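PDB 5UUJ: AlkZ from Streptomyces sahachiroi, which belongs to the AlkZ-like family of DNA glycosylases, a group of proteins of the helix-turn-helix clan. Local coordinates for residues P319-W331 / V339-V351. Residues are numbered along the deposited sequence; the frame is centred on the assembly and turned at random.
Sequences PVVVKDGRVVGVW and VVTPFPDTERLPV
Two donors converge on the carbonyl oxygen of Val328: the hydroxyl OG1 of Thr346 at 2.7 Å and the amide N of Phe343 at 3.1 Å. The amide bond is nearly straight (172° at the hydrogen). Thr346 holds OG1 anti to its own carbonyl carbon (chi1 -70°) and CG2 anti to N, 3.6 Å from Val328 CB; the two side chains cross at about a right angle. Because Phe343 to Thr346 is a type I turn, one acceptor ties down both ends of it.

The Phe343 ring folds back over the peptide that follows Val328. Val328 C and Gly329 N lie above one face, displaced toward the rim, while Gly329 CA sits 3.7 Å from the ring centroid and close to the ring normal, a CH-pi contact. Gly329 has no side chain, and its CA comes within 3.9 Å of Pro342 CA. Val327 CG1 touches CZ of the same ring, the two side chains at a slant, and His306 stacks on Phe343.

Farther along, Val330 and Thr341 form a hydrogen-bonded antiparallel pair: Val330 N donates to Thr341 O, and Thr341 N returns a shorter bond of 2.8 Å to Val330 O. On the face carrying Trp331 and Val340, Val321 CG2 reaches Val340 CG1 at 3.8 Å, and Leu349 adds its methyls beside Val321 and Lys323; helix 351-365 packs on Val340 and Leu349. At the type I' turn from Lys323 to Arg326, Lys323 NZ bonds weakly to Asp324 OD2, within a salt bridge, and forms a long salt bridge to Glu347 OE1.

Non-hydrogen-bonded pairs Gly329-Pro342 and Trp331-Val340 flank Val330-Thr341; with segments 326-331 and 339-342 at 145°, this alternation identifies the antiparallel beta hairpin of strands 326-334 and 337-342, set within a mixed five-stranded sheet.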
loop_
_atom_site.group_PDB
_atom_site.type_symbol
_atom_site.label_atom_id
_atom_site.label_comp_id
_atom_site.label_asym_id
_atom_site.label_seq_id
_atom_site.Cartn_x
_atom_site.Cartn_y
_atom_site.Cartn_z
ATOM N N PRO A 319 2.555 -14.423 3.543
ATOM C CA PRO A 319 2.464 -14.053 4.958
ATOM C C PRO A 319 3.793 -14.344 5.638
ATOM O O PRO A 319 4.452 -15.308 5.250
ATOM C CB PRO A 319 1.341 -14.951 5.496
ATOM C CG PRO A 319 0.562 -15.371 4.284
ATOM C CD PRO A 319 1.558 -15.441 3.169
ATOM N N VAL A 320 4.186 -13.535 6.618
ATOM C CA VAL A 320 5.507 -13.671 7.217
ATOM C C VAL A 320 5.466 -13.764 8.732
ATOM O O VAL A 320 4.568 -13.229 9.390
ATOM C CB VAL A 320 6.428 -12.492 6.825
ATOM C CG1 VAL A 320 6.810 -12.585 5.355
ATOM C CG2 VAL A 320 5.763 -11.154 7.133
ATOM N N VAL A 321 6.453 -14.475 9.266
ATOM C CA VAL A 321 6.718 -14.512 10.692
ATOM C C VAL A 321 7.774 -13.463 11.002
ATOM O O VAL A 321 8.902 -13.549 10.513
ATOM C CB VAL A 321 7.219 -15.895 11.146
ATOM C CG1 VAL A 321 7.353 -15.949 12.666
ATOM C CG2 VAL A 321 6.290 -16.985 10.646
ATOM N N VAL A 322 7.405 -12.470 11.801
ATOM C CA VAL A 322 8.342 -11.430 12.208
ATOM C C VAL A 322 8.788 -11.663 13.649
ATOM O O VAL A 322 7.961 -11.742 14.558
ATOM C CB VAL A 322 7.722 -10.029 12.073
ATOM C CG1 VAL A 322 8.750 -8.959 12.401
ATOM C CG2 VAL A 322 7.187 -9.820 10.664
ATOM N N LYS A 323 10.099 -11.788 13.843
ATOM C CA LYS A 323 10.682 -11.942 15.172
ATOM C C LYS A 323 11.709 -10.845 15.423
ATOM O O LYS A 323 12.676 -10.704 14.675
ATOM C CB LYS A 323 11.334 -13.318 15.331
ATOM C CG LYS A 323 12.025 -13.511 16.679
ATOM C CD LYS A 323 12.364 -14.966 16.945
ATOM C CE LYS A 323 12.949 -15.156 18.341
ATOM N NZ LYS A 323 14.257 -14.460 18.511
ATOM N N ASP A 324 11.488 -10.075 16.485
ATOM C CA ASP A 324 12.337 -8.937 16.822
ATOM C C ASP A 324 12.433 -7.954 15.654
ATOM O O ASP A 324 13.455 -7.296 15.477
ATOM C CB ASP A 324 13.740 -9.404 17.233
ATOM C CG ASP A 324 13.717 -10.384 18.401
ATOM O OD1 ASP A 324 12.690 -10.455 19.107
ATOM O OD2 ASP A 324 14.730 -11.085 18.614
ATOM N N GLY A 325 11.368 -7.871 14.858
ATOM C CA GLY A 325 11.292 -6.921 13.761
ATOM C C GLY A 325 11.750 -7.455 12.410
ATOM O O GLY A 325 11.521 -6.815 11.386
ATOM N N ARG A 326 12.400 -8.616 12.409
ATOM C CA ARG A 326 12.933 -9.210 11.184
ATOM C C ARG A 326 12.085 -10.386 10.711
ATOM O O ARG A 326 11.549 -11.136 11.523
ATOM C CB ARG A 326 14.375 -9.679 11.399
ATOM C CG ARG A 326 15.361 -8.560 11.669
ATOM C CD ARG A 326 16.782 -9.085 11.833
ATOM N NE ARG A 326 17.297 -9.694 10.606
ATOM C CZ ARG A 326 17.333 -11.002 10.355
ATOM N NH1 ARG A 326 16.892 -11.885 11.245
ATOM N NH2 ARG A 326 17.823 -11.433 9.201
ATOM N N VAL A 327 11.980 -10.553 9.394
ATOM C CA VAL A 327 11.282 -11.699 8.818
ATOM C C VAL A 327 12.139 -12.950 8.998
ATOM O O VAL A 327 13.284 -12.987 8.556
ATOM C CB VAL A 327 10.969 -11.483 7.320
ATOM C CG1 VAL A 327 10.316 -12.726 6.705
ATOM C CG2 VAL A 327 10.070 -10.274 7.142
ATOM N N VAL A 328 11.581 -13.963 9.660
ATOM C CA VAL A 328 12.322 -15.185 9.970
ATOM C C VAL A 328 11.620 -16.439 9.453
ATOM O O VAL A 328 12.029 -17.563 9.761
ATOM C CB VAL A 328 12.540 -15.337 11.491
ATOM C CG1 VAL A 328 13.479 -14.258 12.006
ATOM C CG2 VAL A 328 11.214 -15.294 12.233
ATOM N N GLY A 329 10.566 -16.245 8.667
ATOM C CA GLY A 329 9.832 -17.357 8.093
ATOM C C GLY A 329 8.535 -16.922 7.435
ATOM O O GLY A 329 8.216 -15.734 7.397
ATOM N N VAL A 330 7.796 -17.896 6.910
ATOM C CA VAL A 330 6.485 -17.654 6.316
ATOM C C VAL A 330 5.451 -18.573 6.955
ATOM O O VAL A 330 5.801 -19.512 7.671
ATOM C CB VAL A 330 6.487 -17.890 4.793
ATOM C CG1 VAL A 330 7.441 -16.924 4.097
ATOM C CG2 VAL A 330 6.849 -19.343 4.472
ATOM N N TRP A 331 4.179 -18.304 6.684
ATOM C CA TRP A 331 3.110 -19.159 7.172
ATOM C C TRP A 331 1.932 -19.169 6.214
ATOM O O TRP A 331 1.834 -18.339 5.308
ATOM C CB TRP A 331 2.655 -18.725 8.570
ATOM C CG TRP A 331 2.111 -17.322 8.677
ATOM C CD1 TRP A 331 2.832 -16.170 8.835
ATOM C CD2 TRP A 331 0.731 -16.930 8.669
ATOM N NE1 TRP A 331 1.987 -15.088 8.914
ATOM C CE2 TRP A 331 0.692 -15.526 8.818
ATOM C CE3 TRP A 331 -0.477 -17.628 8.548
ATOM C CZ2 TRP A 331 -0.502 -14.809 8.846
ATOM C CZ3 TRP A 331 -1.663 -16.913 8.576
ATOM C CH2 TRP A 331 -1.666 -15.517 8.722
ATOM N N VAL A 339 0.077 -23.213 9.535
ATOM C CA VAL A 339 1.332 -23.907 9.292
ATOM C C VAL A 339 2.468 -22.902 9.162
ATOM O O VAL A 339 2.496 -22.106 8.226
ATOM C CB VAL A 339 1.259 -24.771 8.017
ATOM C CG1 VAL A 339 2.561 -25.531 7.806
ATOM C CG2 VAL A 339 0.093 -25.739 8.102
ATOM N N VAL A 340 3.403 -22.952 10.109
ATOM C CA VAL A 340 4.556 -22.060 10.114
ATOM C C VAL A 340 5.779 -22.770 9.545
ATOM O O VAL A 340 6.115 -23.874 9.967
ATOM C CB VAL A 340 4.877 -21.558 11.538
ATOM C CG1 VAL A 340 6.112 -20.665 11.528
ATOM C CG2 VAL A 340 3.689 -20.809 12.117
ATOM N N THR A 341 6.437 -22.120 8.588
ATOM C CA THR A 341 7.664 -22.638 7.992
ATOM C C THR A 341 8.807 -21.646 8.206
ATOM O O THR A 341 8.997 -20.736 7.399
ATOM C CB THR A 341 7.497 -22.904 6.483
ATOM O OG1 THR A 341 6.334 -23.708 6.256
ATOM C CG2 THR A 341 8.723 -23.617 5.921
ATOM N N PRO A 342 9.562 -21.801 9.306
ATOM C CA PRO A 342 10.710 -20.910 9.506
ATOM C C PRO A 342 11.819 -21.175 8.500
ATOM O O PRO A 342 11.887 -22.265 7.935
ATOM C CB PRO A 342 11.173 -21.246 10.927
ATOM C CG PRO A 342 10.714 -22.638 11.152
ATOM C CD PRO A 342 9.413 -22.757 10.416
ATOM N N PHE A 343 12.672 -20.184 8.279
ATOM C CA PHE A 343 13.851 -20.371 7.450
ATOM C C PHE A 343 14.807 -21.336 8.151
ATOM O O PHE A 343 14.730 -21.507 9.367
ATOM C CB PHE A 343 14.541 -19.032 7.178
ATOM C CG PHE A 343 13.649 -18.008 6.533
ATOM C CD1 PHE A 343 12.652 -18.391 5.648
ATOM C CD2 PHE A 343 13.808 -16.662 6.813
ATOM C CE1 PHE A 343 11.832 -17.447 5.053
ATOM C CE2 PHE A 343 12.991 -15.713 6.221
ATOM C CZ PHE A 343 12.001 -16.106 5.341
ATOM N N PRO A 344 15.708 -21.972 7.384
ATOM C CA PRO A 344 16.652 -22.950 7.941
ATOM C C PRO A 344 17.463 -22.437 9.132
ATOM O O PRO A 344 17.619 -23.165 10.112
ATOM C CB PRO A 344 17.574 -23.251 6.755
ATOM C CG PRO A 344 16.727 -23.027 5.562
ATOM C CD PRO A 344 15.821 -21.882 5.916
ATOM N N ASP A 345 17.964 -21.208 9.050
ATOM C CA ASP A 345 18.858 -20.674 10.077
ATOM C C ASP A 345 18.121 -19.843 11.125
ATOM O O ASP A 345 18.735 -19.057 11.845
ATOM C CB ASP A 345 19.955 -19.827 9.428
ATOM C CG ASP A 345 19.412 -18.564 8.786
ATOM O OD1 ASP A 345 18.217 -18.543 8.421
ATOM O OD2 ASP A 345 20.184 -17.591 8.642
ATOM N N THR A 346 16.807 -20.019 11.211
ATOM C CA THR A 346 15.991 -19.250 12.144
ATOM C C THR A 346 16.006 -19.890 13.530
ATOM O O THR A 346 16.006 -21.114 13.663
ATOM C CB THR A 346 14.537 -19.122 11.635
ATOM O OG1 THR A 346 14.506 -18.251 10.500
ATOM C CG2 THR A 346 13.616 -18.557 12.704
ATOM N N GLU A 347 16.023 -19.046 14.557
ATOM C CA GLU A 347 16.026 -19.501 15.941
ATOM C C GLU A 347 14.722 -20.217 16.279
ATOM O O GLU A 347 13.685 -19.930 15.687
ATOM C CB GLU A 347 16.230 -18.313 16.882
ATOM C CG GLU A 347 16.804 -18.680 18.238
ATOM C CD GLU A 347 16.677 -17.552 19.246
ATOM O OE1 GLU A 347 17.361 -16.520 19.078
ATOM O OE2 GLU A 347 15.887 -17.694 20.204
ATOM N N ARG A 348 14.776 -21.143 17.232
ATOM C CA ARG A 348 13.583 -21.879 17.649
ATOM C C ARG A 348 12.492 -20.928 18.128
ATOM O O ARG A 348 12.693 -20.162 19.068
ATOM C CB ARG A 348 13.923 -22.879 18.756
ATOM C CG ARG A 348 13.727 -24.333 18.360
ATOM C CD ARG A 348 14.070 -25.266 19.512
ATOM N NE ARG A 348 13.980 -26.676 19.135
ATOM C CZ ARG A 348 14.283 -27.689 19.944
ATOM N NH1 ARG A 348 14.701 -27.458 21.183
ATOM N NH2 ARG A 348 14.170 -28.939 19.514
ATOM N N LEU A 349 11.336 -20.983 17.473
ATOM C CA LEU A 349 10.220 -20.107 17.809
ATOM C C LEU A 349 9.478 -20.626 19.043
ATOM O O LEU A 349 9.045 -21.779 19.055
ATOM C CB LEU A 349 9.255 -19.997 16.629
ATOM C CG LEU A 349 9.883 -19.640 15.278
ATOM C CD1 LEU A 349 8.829 -19.614 14.185
ATOM C CD2 LEU A 349 10.608 -18.306 15.350
ATOM N N PRO A 350 9.331 -19.786 20.085
ATOM C CA PRO A 350 8.587 -20.232 21.271
ATOM C C PRO A 350 7.147 -20.610 20.933
ATOM O O PRO A 350 6.376 -19.756 20.500
ATOM C CB PRO A 350 8.632 -19.014 22.202
ATOM C CG PRO A 350 9.793 -18.215 21.739
ATOM C CD PRO A 350 9.870 -18.425 20.260
ATOM N N VAL A 351 6.794 -21.874 21.142
ATOM C CA VAL A 351 5.517 -22.401 20.672
ATOM C C VAL A 351 4.317 -21.654 21.259
ATOM O O VAL A 351 3.305 -21.469 20.586
ATOM C CB VAL A 351 5.386 -23.907 20.996
ATOM C CG1 VAL A 351 5.304 -24.144 22.502
ATOM C CG2 VAL A 351 4.179 -24.505 20.287
#